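Local coordinates for protein putative methylthioribose-1-phosphate isomerase (Pyrococcus horikoshii OT3, PDB 6A34) that probably catalyses the interconversion of 5-methylthioribose 1-phosphate and 5-methylthioribulose 1-phosphate, a step of the methionine salvage pathway, at residues W213-Y217 with D218-V222. Sequence-based numbering, arbitrary orientation.
Sequences WEYSY and DGLNV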
loop_
_atom_site.group_PDB
_atom_site.type_symbol
_atom_site.label_atom_id
_atom_site.label_comp_id
_atom_site.label_asym_id
_atom_site.label_seq_id
_atom_site.Cartn_x
_atom_site.Cartn_y
_atom_site.Cartn_z
ATOM N N TRP A 213 -2.524 13.200 10.773
ATOM C CA TRP A 213 -3.254 13.978 11.717
ATOM C C TRP A 213 -2.312 14.816 12.599
ATOM O O TRP A 213 -2.419 16.025 12.594
ATOM C CB TRP A 213 -4.164 13.076 12.548
ATOM C CG TRP A 213 -4.964 13.898 13.495
ATOM C CD1 TRP A 213 -6.126 14.543 13.215
ATOM C CD2 TRP A 213 -4.589 14.279 14.828
ATOM N NE1 TRP A 213 -6.508 15.285 14.294
ATOM C CE2 TRP A 213 -5.603 15.136 15.306
ATOM C CE3 TRP A 213 -3.511 13.978 15.668
ATOM C CZ2 TRP A 213 -5.571 15.702 16.583
ATOM C CZ3 TRP A 213 -3.490 14.519 16.942
ATOM C CH2 TRP A 213 -4.502 15.376 17.387
ATOM N N GLU A 214 -1.384 14.187 13.327
ATOM C CA GLU A 214 -0.552 14.937 14.293
ATOM C C GLU A 214 0.377 15.925 13.584
ATOM O O GLU A 214 0.620 16.985 14.129
ATOM C CB GLU A 214 0.246 14.049 15.249
ATOM C CG GLU A 214 1.144 12.993 14.613
ATOM C CD GLU A 214 2.168 12.475 15.615
ATOM O OE1 GLU A 214 3.011 13.294 16.027
ATOM O OE2 GLU A 214 2.064 11.295 16.072
ATOM N N TYR A 215 0.925 15.572 12.405
ATOM C CA TYR A 215 1.895 16.461 11.784
ATOM C C TYR A 215 1.142 17.639 11.176
ATOM O O TYR A 215 1.650 18.784 11.158
ATOM C CB TYR A 215 2.789 15.738 10.771
ATOM C CG TYR A 215 3.702 14.689 11.363
ATOM C CD1 TYR A 215 4.425 14.941 12.521
ATOM C CD2 TYR A 215 3.829 13.431 10.791
ATOM C CE1 TYR A 215 5.262 13.988 13.079
ATOM C CE2 TYR A 215 4.665 12.471 11.336
ATOM C CZ TYR A 215 5.388 12.744 12.486
ATOM O OH TYR A 215 6.199 11.801 13.061
ATOM N N SER A 216 -0.059 17.356 10.675
ATOM C CA SER A 216 -0.939 18.413 10.222
ATOM C C SER A 216 -1.354 19.320 11.403
ATOM O O SER A 216 -1.231 20.520 11.331
ATOM C CB SER A 216 -2.124 17.877 9.485
ATOM O OG SER A 216 -2.741 18.949 8.807
ATOM N N TYR A 217 -1.813 18.732 12.502
ATOM C CA TYR A 217 -2.165 19.476 13.689
ATOM C C TYR A 217 -1.097 20.518 14.033
ATOM O O TYR A 217 -1.439 21.646 14.393
ATOM C CB TYR A 217 -2.373 18.544 14.880
ATOM C CG TYR A 217 -3.048 19.191 16.065
ATOM C CD1 TYR A 217 -2.297 19.812 17.044
ATOM C CD2 TYR A 217 -4.423 19.164 16.224
ATOM C CE1 TYR A 217 -2.883 20.391 18.153
ATOM C CE2 TYR A 217 -5.029 19.740 17.332
ATOM C CZ TYR A 217 -4.253 20.365 18.301
ATOM O OH TYR A 217 -4.791 20.934 19.426
ATOM N N ASP A 218 0.181 20.162 13.882
ATOM C CA ASP A 218 1.256 21.041 14.244
ATOM C C ASP A 218 1.668 21.944 13.089
ATOM O O ASP A 218 2.641 22.688 13.229
ATOM C CB ASP A 218 2.444 20.248 14.791
ATOM C CG ASP A 218 2.308 19.915 16.267
ATOM O OD1 ASP A 218 1.566 20.659 16.957
ATOM O OD2 ASP A 218 2.959 18.921 16.732
ATOM N N GLY A 219 0.976 21.884 11.946
ATOM C CA GLY A 219 1.304 22.777 10.818
ATOM C C GLY A 219 2.575 22.412 10.043
ATOM O O GLY A 219 3.155 23.256 9.351
ATOM N N LEU A 220 3.025 21.153 10.104
ATOM C CA LEU A 220 4.107 20.714 9.187
ATOM C C LEU A 220 3.542 20.643 7.759
ATOM O O LEU A 220 2.387 20.306 7.573
ATOM C CB LEU A 220 4.631 19.342 9.626
ATOM C CG LEU A 220 5.739 19.354 10.669
ATOM C CD1 LEU A 220 5.284 19.997 11.985
ATOM C CD2 LEU A 220 6.235 17.932 10.908
ATOM N N ASN A 221 4.362 20.929 6.737
ATOM C CA ASN A 221 3.907 20.708 5.363
ATOM C C ASN A 221 4.027 19.203 4.994
ATOM O O ASN A 221 5.082 18.656 4.895
ATOM C CB ASN A 221 4.640 21.646 4.413
ATOM C CG ASN A 221 4.222 21.431 2.980
ATOM O OD1 ASN A 221 3.034 21.249 2.738
ATOM N ND2 ASN A 221 5.177 21.414 2.049
ATOM N N VAL A 222 2.912 18.568 4.645
ATOM C CA VAL A 222 2.799 17.128 4.612
ATOM C C VAL A 222 2.072 16.733 3.320
ATOM O O VAL A 222 1.229 17.504 2.812
ATOM C CB VAL A 222 2.051 16.731 5.892
ATOM C CG1 VAL A 222 0.942 15.737 5.687
ATOM C CG2 VAL A 222 2.991 16.355 7.013
#
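Y215 and L220 close the last turn of helix 206-217: the backbone N of L220 bonds to Y215 O at 2.9 Å, and G219 N bonds back to S216 O at 2.7 Å. With G219 at positive phi (75°), these bonds form a Schellman motif that ends the helix and turns the chain toward strand 222-225. One step earlier, D218 N keeps the helical bond to E214 O (3.2 Å) and also makes a weak bond to Y215 O. On the sheet side, L220 lays CD2 obliquely against CD1 of the Y215 ring (3.9 Å), while V222 CG2 meets Y215 CB at 3.8 Å. In Y215, CG beside the backbone N and anti to the carbonyl carbon (chi1 -65°) sends the ring away from the turn, to pack on V184 and R185 of helix 180-189 and L196 of strand 193-199; V184 also touches L220. At the other flank, D218 OD1 lies near the plane of the Y217 ring at its edge, 4.0 Å from Y217 CD1, with carboxylate and ring planes 69° apart. The buried carboxylate of D218 is held from outside the turn: OD2 takes the T11 hydroxyl and a salt bridge from R185 NE, and OD1 takes K12 N. R185 also pairs through NH2 with E214 OE1, which S171 N binds as well; E214 OE1 and D218 OD2 lie 5.7 Å apart. An asparagine in place of D218 would probably cost R185 NE its charged partner on this side and weaken its hold, with the pairing to E214 remaining. The turn thus joins helix 206-217 to the outermost strand of the sheet within this chain, 222-225, in a Rossmann-like alpha/beta domain, apolar toward the sheet, while the shared arginine probably offsets the like charges of E214 and D218.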